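Local coordinates for protein beta-galactosidase (Bacillus circulans subsp. alkalophilus, PDB 3TTY) that hydrolyses terminal beta-D-galactose residues from beta-galactosides, using a TIM-barrel domain whose pocket holds galactose, at residues A[263-277]-A[294-308]. Residues are numbered along the deposited sequence; the frame is centred on the assembly and turned at random.
With GLA (alpha-D-galactopyranose), chain H.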
loop_
_atom_site.group_PDB
_atom_site.type_symbol
_atom_site.label_atom_id
_atom_site.label_comp_id
_atom_site.label_asym_id
_atom_site.label_seq_id
_atom_site.Cartn_x
_atom_site.Cartn_y
_atom_site.Cartn_z
ATOM N N PHE A 263 22.652 -9.918 -20.394
ATOM C CA PHE A 263 23.733 -10.748 -20.920
ATOM C C PHE A 263 23.366 -11.308 -22.272
ATOM O O PHE A 263 24.170 -11.291 -23.198
ATOM C CB PHE A 263 24.130 -11.861 -19.939
ATOM C CG PHE A 263 25.043 -11.385 -18.852
ATOM C CD1 PHE A 263 26.311 -10.926 -19.156
ATOM C CD2 PHE A 263 24.626 -11.343 -17.539
ATOM C CE1 PHE A 263 27.148 -10.467 -18.169
ATOM C CE2 PHE A 263 25.462 -10.874 -16.547
ATOM C CZ PHE A 263 26.717 -10.440 -16.860
ATOM N N LYS A 264 22.130 -11.770 -22.385
ATOM C CA LYS A 264 21.607 -12.274 -23.636
ATOM C C LYS A 264 21.370 -11.123 -24.627
ATOM O O LYS A 264 21.595 -11.265 -25.831
ATOM C CB LYS A 264 20.330 -13.067 -23.355
ATOM C CG LYS A 264 19.584 -13.527 -24.579
ATOM C CD LYS A 264 18.584 -14.614 -24.202
ATOM C CE LYS A 264 17.718 -15.029 -25.394
ATOM N NZ LYS A 264 16.884 -16.227 -25.048
ATOM N N TRP A 265 20.939 -9.971 -24.125
ATOM C CA TRP A 265 20.780 -8.804 -24.995
ATOM C C TRP A 265 22.107 -8.363 -25.629
ATOM O O TRP A 265 22.161 -8.078 -26.825
ATOM C CB TRP A 265 20.132 -7.637 -24.242
ATOM C CG TRP A 265 18.624 -7.712 -24.181
ATOM C CD1 TRP A 265 17.876 -8.620 -23.483
ATOM C CD2 TRP A 265 17.689 -6.835 -24.838
ATOM N NE1 TRP A 265 16.532 -8.379 -23.687
ATOM C CE2 TRP A 265 16.391 -7.288 -24.512
ATOM C CE3 TRP A 265 17.825 -5.721 -25.679
ATOM C CZ2 TRP A 265 15.237 -6.663 -24.984
ATOM C CZ3 TRP A 265 16.669 -5.101 -26.162
ATOM C CH2 TRP A 265 15.392 -5.575 -25.810
ATOM N N ALA A 266 23.173 -8.319 -24.827
ATOM C CA ALA A 266 24.427 -7.699 -25.249
ATOM C C ALA A 266 25.086 -8.452 -26.404
ATOM O O ALA A 266 25.812 -7.860 -27.208
ATOM C CB ALA A 266 25.398 -7.559 -24.063
ATOM N N LYS A 267 24.821 -9.751 -26.492
ATOM C CA LYS A 267 25.377 -10.562 -27.565
ATOM C C LYS A 267 24.864 -10.078 -28.913
ATOM O O LYS A 267 25.533 -10.243 -29.937
ATOM C CB LYS A 267 25.039 -12.038 -27.361
ATOM C CG LYS A 267 25.631 -12.640 -26.088
ATOM C CD LYS A 267 25.276 -14.132 -25.985
ATOM C CE LYS A 267 25.824 -14.772 -24.713
ATOM N NZ LYS A 267 27.304 -14.613 -24.601
ATOM N N GLU A 268 23.691 -9.449 -28.904
ATOM C CA GLU A 268 23.061 -8.977 -30.135
ATOM C C GLU A 268 23.401 -7.523 -30.455
ATOM O O GLU A 268 22.982 -6.997 -31.489
ATOM C CB GLU A 268 21.535 -9.138 -30.038
ATOM C CG GLU A 268 21.081 -10.512 -29.566
ATOM C CD GLU A 268 21.444 -11.658 -30.532
ATOM O OE1 GLU A 268 21.660 -11.416 -31.750
ATOM O OE2 GLU A 268 21.494 -12.819 -30.057
ATOM N N MET A 269 24.141 -6.875 -29.557
ATOM C CA MET A 269 24.463 -5.443 -29.664
ATOM C C MET A 269 25.935 -5.215 -30.023
ATOM O O MET A 269 26.809 -5.911 -29.514
ATOM C CB MET A 269 24.170 -4.735 -28.335
ATOM C CG MET A 269 22.720 -4.788 -27.900
ATOM S SD MET A 269 22.544 -4.522 -26.130
ATOM C CE MET A 269 22.740 -2.738 -26.041
ATOM N N ASP A 270 26.216 -4.230 -30.875
ATOM C CA ASP A 270 27.600 -3.949 -31.273
ATOM C C ASP A 270 28.410 -3.385 -30.116
ATOM O O ASP A 270 29.609 -3.638 -29.985
ATOM C CB ASP A 270 27.643 -2.970 -32.443
ATOM C CG ASP A 270 27.202 -3.603 -33.750
ATOM O OD1 ASP A 270 27.463 -4.810 -33.964
ATOM O OD2 ASP A 270 26.587 -2.889 -34.561
ATOM N N VAL A 271 27.730 -2.608 -29.284
ATOM C CA VAL A 271 28.324 -1.995 -28.115
ATOM C C VAL A 271 27.205 -1.778 -27.108
ATOM O O VAL A 271 26.053 -1.557 -27.483
ATOM C CB VAL A 271 28.963 -0.633 -28.460
ATOM C CG1 VAL A 271 27.896 0.393 -28.722
ATOM C CG2 VAL A 271 29.873 -0.166 -27.335
ATOM N N VAL A 272 27.540 -1.856 -25.831
ATOM C CA VAL A 272 26.572 -1.606 -24.783
ATOM C C VAL A 272 26.477 -0.106 -24.555
ATOM O O VAL A 272 27.431 0.622 -24.791
ATOM C CB VAL A 272 26.988 -2.306 -23.483
ATOM C CG1 VAL A 272 26.154 -1.814 -22.303
ATOM C CG2 VAL A 272 26.890 -3.826 -23.649
ATOM N N SER A 273 25.305 0.363 -24.147
ATOM C CA SER A 273 25.155 1.736 -23.705
ATOM C C SER A 273 24.150 1.702 -22.579
ATOM O O SER A 273 23.341 0.768 -22.500
ATOM C CB SER A 273 24.676 2.639 -24.840
ATOM O OG SER A 273 23.323 2.389 -25.175
ATOM N N TRP A 274 24.210 2.681 -21.682
ATOM C CA TRP A 274 23.300 2.670 -20.542
ATOM C C TRP A 274 23.072 4.041 -19.945
ATOM O O TRP A 274 23.758 5.008 -20.285
ATOM C CB TRP A 274 23.737 1.637 -19.486
ATOM C CG TRP A 274 24.630 2.100 -18.362
ATOM C CD1 TRP A 274 25.960 2.440 -18.437
ATOM C CD2 TRP A 274 24.274 2.194 -16.974
ATOM N NE1 TRP A 274 26.440 2.764 -17.183
ATOM C CE2 TRP A 274 25.426 2.620 -16.270
ATOM C CE3 TRP A 274 23.090 1.968 -16.260
ATOM C CZ2 TRP A 274 25.426 2.824 -14.891
ATOM C CZ3 TRP A 274 23.090 2.174 -14.884
ATOM C CH2 TRP A 274 24.249 2.603 -14.217
ATOM N N ASP A 275 22.094 4.104 -19.052
ATOM C CA ASP A 275 21.590 5.359 -18.529
ATOM C C ASP A 275 21.755 5.363 -17.010
ATOM O O ASP A 275 21.056 4.651 -16.295
ATOM C CB ASP A 275 20.118 5.536 -18.936
ATOM C CG ASP A 275 19.893 5.382 -20.459
ATOM O OD1 ASP A 275 20.825 5.646 -21.250
ATOM O OD2 ASP A 275 18.774 5.004 -20.872
ATOM N N ASN A 276 22.688 6.175 -16.524
ATOM C CA ASN A 276 23.055 6.168 -15.108
ATOM C C ASN A 276 22.466 7.334 -14.319
ATOM O O ASN A 276 22.861 8.497 -14.504
ATOM C CB ASN A 276 24.577 6.144 -14.958
ATOM C CG ASN A 276 25.017 6.231 -13.519
ATOM O OD1 ASN A 276 26.035 6.856 -13.199
ATOM N ND2 ASN A 276 24.250 5.619 -12.635
ATOM N N TYR A 277 21.524 7.002 -13.439
ATOM C CA TYR A 277 20.808 7.991 -12.635
ATOM C C TYR A 277 20.847 7.663 -11.150
ATOM O O TYR A 277 19.876 7.143 -10.599
ATOM C CB TYR A 277 19.358 8.104 -13.105
ATOM C CG TYR A 277 19.242 8.711 -14.492
ATOM C CD1 TYR A 277 19.182 10.088 -14.663
ATOM C CD2 TYR A 277 19.212 7.906 -15.628
ATOM C CE1 TYR A 277 19.081 10.647 -15.931
ATOM C CE2 TYR A 277 19.113 8.456 -16.893
ATOM C CZ TYR A 277 19.049 9.826 -17.037
ATOM O OH TYR A 277 18.958 10.381 -18.292
ATOM N N MET A 294 28.031 -3.264 -16.797
ATOM C CA MET A 294 27.777 -2.912 -18.188
ATOM C C MET A 294 28.993 -3.257 -19.035
ATOM O O MET A 294 28.881 -3.609 -20.216
ATOM C CB MET A 294 27.416 -1.431 -18.330
ATOM C CG MET A 294 26.114 -1.009 -17.653
ATOM S SD MET A 294 24.620 -1.757 -18.318
ATOM C CE MET A 294 24.442 -3.181 -17.237
ATOM N N ARG A 295 30.162 -3.129 -18.427
ATOM C CA ARG A 295 31.397 -3.536 -19.069
ATOM C C ARG A 295 31.399 -5.054 -19.244
ATOM O O ARG A 295 31.865 -5.577 -20.256
ATOM C CB ARG A 295 32.586 -3.105 -18.217
ATOM C CG ARG A 295 33.922 -3.462 -18.800
ATOM C CD ARG A 295 35.038 -2.865 -17.964
ATOM N NE ARG A 295 35.366 -3.644 -16.773
ATOM C CZ ARG A 295 35.279 -3.197 -15.521
ATOM N NH1 ARG A 295 34.834 -1.969 -15.267
ATOM N NH2 ARG A 295 35.645 -3.988 -14.516
ATOM N N GLY A 296 30.865 -5.755 -18.254
ATOM C CA GLY A 296 30.874 -7.208 -18.275
ATOM C C GLY A 296 29.918 -7.808 -19.288
ATOM O O GLY A 296 30.087 -8.951 -19.714
ATOM N N LEU A 297 28.911 -7.044 -19.688
ATOM C CA LEU A 297 27.915 -7.588 -20.597
ATOM C C LEU A 297 28.575 -8.108 -21.871
ATOM O O LEU A 297 28.126 -9.096 -22.438
ATOM C CB LEU A 297 26.822 -6.557 -20.920
ATOM C CG LEU A 297 25.903 -6.114 -19.776
ATOM C CD1 LEU A 297 24.757 -5.241 -20.299
ATOM C CD2 LEU A 297 25.362 -7.345 -19.025
ATOM N N LYS A 298 29.634 -7.444 -22.328
ATOM C CA LYS A 298 30.369 -7.939 -23.491
ATOM C C LYS A 298 31.802 -8.289 -23.122
ATOM O O LYS A 298 32.742 -7.991 -23.865
ATOM C CB LYS A 298 30.329 -6.950 -24.660
ATOM C CG LYS A 298 28.949 -6.800 -25.250
ATOM C CD LYS A 298 28.891 -5.715 -26.299
ATOM C CE LYS A 298 29.268 -6.244 -27.676
ATOM N NZ LYS A 298 28.528 -7.471 -28.027
ATOM N N SER A 299 31.950 -8.905 -21.952
ATOM C CA SER A 299 33.232 -9.449 -21.502
ATOM C C SER A 299 34.390 -8.439 -21.478
ATOM O O SER A 299 35.515 -8.757 -21.868
ATOM C CB SER A 299 33.603 -10.671 -22.345
ATOM O OG SER A 299 32.602 -11.658 -22.235
ATOM N N GLY A 300 34.121 -7.227 -21.008
ATOM C CA GLY A 300 35.178 -6.245 -20.872
ATOM C C GLY A 300 35.161 -5.112 -21.881
ATOM O O GLY A 300 35.833 -4.099 -21.677
ATOM N N GLN A 301 34.415 -5.273 -22.972
ATOM C CA GLN A 301 34.367 -4.232 -23.992
ATOM C C GLN A 301 33.852 -2.918 -23.410
ATOM O O GLN A 301 32.876 -2.895 -22.656
ATOM C CB GLN A 301 33.511 -4.656 -25.186
ATOM C CG GLN A 301 33.471 -3.631 -26.300
ATOM C CD GLN A 301 32.580 -4.060 -27.447
ATOM O OE1 GLN A 301 32.458 -5.253 -27.734
ATOM N NE2 GLN A 301 31.937 -3.087 -28.107
ATOM N N PRO A 302 34.538 -1.815 -23.725
ATOM C CA PRO A 302 34.088 -0.525 -23.192
ATOM C C PRO A 302 32.666 -0.213 -23.669
ATOM O O PRO A 302 32.249 -0.720 -24.710
ATOM C CB PRO A 302 35.103 0.467 -23.779
ATOM C CG PRO A 302 36.334 -0.367 -24.015
ATOM C CD PRO A 302 35.821 -1.711 -24.443
ATOM N N PHE A 303 31.928 0.598 -22.920
ATOM C CA PHE A 303 30.544 0.894 -23.288
ATOM C C PHE A 303 30.297 2.396 -23.458
ATOM O O PHE A 303 31.167 3.214 -23.174
ATOM C CB PHE A 303 29.614 0.355 -22.208
ATOM C CG PHE A 303 29.918 0.902 -20.850
ATOM C CD1 PHE A 303 29.358 2.098 -20.434
ATOM C CD2 PHE A 303 30.800 0.244 -20.007
ATOM C CE1 PHE A 303 29.653 2.616 -19.190
ATOM C CE2 PHE A 303 31.108 0.760 -18.768
ATOM C CZ PHE A 303 30.527 1.940 -18.352
ATOM N N MET A 304 29.101 2.746 -23.920
ATOM C CA MET A 304 28.653 4.134 -23.930
ATOM C C MET A 304 27.884 4.436 -22.653
ATOM O O MET A 304 27.027 3.654 -22.244
ATOM C CB MET A 304 27.726 4.408 -25.124
ATOM C CG MET A 304 28.326 4.138 -26.488
ATOM S SD MET A 304 27.158 4.415 -27.838
ATOM C CE MET A 304 26.799 6.177 -27.676
ATOM N N LEU A 305 28.204 5.559 -22.014
ATOM C CA LEU A 305 27.287 6.191 -21.077
ATOM C C LEU A 305 26.403 6.984 -22.026
ATOM O O LEU A 305 26.845 7.988 -22.613
ATOM C CB LEU A 305 28.029 7.154 -20.145
ATOM C CG LEU A 305 27.586 7.460 -18.706
ATOM C CD1 LEU A 305 27.661 8.969 -18.392
ATOM C CD2 LEU A 305 26.222 6.894 -18.362
ATOM N N MET A 306 25.179 6.509 -22.231
ATOM C CA MET A 306 24.271 7.181 -23.153
ATOM C C MET A 306 23.593 8.335 -22.436
ATOM O O MET A 306 23.350 9.377 -23.033
ATOM C CB MET A 306 23.232 6.204 -23.714
ATOM C CG MET A 306 22.267 6.801 -24.735
ATOM S SD MET A 306 23.031 7.176 -26.323
ATOM C CE MET A 306 23.511 5.535 -26.884
ATOM N N GLU A 307 23.289 8.147 -21.154
ATOM C CA GLU A 307 22.674 9.219 -20.371
ATOM C C GLU A 307 23.100 9.284 -18.910
ATOM O O GLU A 307 23.581 8.310 -18.319
ATOM C CB GLU A 307 21.147 9.128 -20.385
ATOM C CG GLU A 307 20.486 8.928 -21.723
ATOM C CD GLU A 307 19.025 8.591 -21.529
ATOM O OE1 GLU A 307 18.481 9.039 -20.502
ATOM O OE2 GLU A 307 18.423 7.882 -22.375
ATOM N N GLN A 308 22.863 10.461 -18.348
ATOM C CA GLN A 308 22.985 10.781 -16.937
ATOM C C GLN A 308 22.456 12.212 -16.924
ATOM O O GLN A 308 22.468 12.884 -17.960
ATOM C CB GLN A 308 24.450 10.754 -16.468
ATOM C CG GLN A 308 25.343 11.815 -17.126
ATOM C CD GLN A 308 26.783 11.822 -16.602
ATOM O OE1 GLN A 308 27.122 11.124 -15.656
ATOM N NE2 GLN A 308 27.626 12.623 -17.228
HETATM C C1 GLA H . 15.669 7.542 -19.268
HETATM C C2 GLA H . 15.172 7.827 -20.707
HETATM C C3 GLA H . 15.310 9.306 -21.108
HETATM C C4 GLA H . 14.729 10.147 -19.981
HETATM C C5 GLA H . 15.405 9.768 -18.660
HETATM C C6 GLA H . 14.859 10.682 -17.556
HETATM O O1 GLA H . 17.093 7.612 -19.077
HETATM O O2 GLA H . 15.882 7.029 -21.641
HETATM O O3 GLA H . 14.591 9.604 -22.318
HETATM O O4 GLA H . 13.345 9.829 -19.915
HETATM O O5 GLA H . 15.063 8.418 -18.329
HETATM O O6 GLA H . 15.718 10.638 -16.409
HETATM O O HOH W 1 26.799 -11.359 -23.092
HETATM O O HOH W 2 30.234 -2.605 -24.829
#
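Strands 273-275 and 303-307 run parallel, their axes 34° apart and 4.5 Å at closest approach, as neighbours in the TIM barrel joined through helix 284-296 as a beta-alpha-beta unit. Met304 N donates to Val272 O (2.8 Å) and Trp274 N to Met304 O; the register then slips by one, a beta bulge in which Trp274 O accepts from both Met306 N and Glu307 N. On the helix side, Met294 CG sits 3.5 Å from the centroid of the Trp274 five-membered ring, over its face, while the edge of the Trp274 indole is turned toward the face of Phe303 in an offset edge-to-face pair, planes at 70°. At the N-terminal end of the strands, Lys298 bends at chi3 (87°) and again at chi4, curling NZ back to Ala266 O (2.9 Å) and Met269 O (2.8 Å), the latter nearly along the C=O axis. A methionine there would probably leave Met269 O without this charged donor and the turn 266-269 less firmly tied to the loop after helix 284-296. At the C-terminal end lies the galactose pocket: Asp275 OD2 comes within 3.3 Å of Glu307 OE2, two acceptors with no hydrogen bond between them; Glu307 OE2 accepts from galactose O2, and Tyr277 OH donates to the anti lone pair of Glu307 OE1 at 2.6 Å.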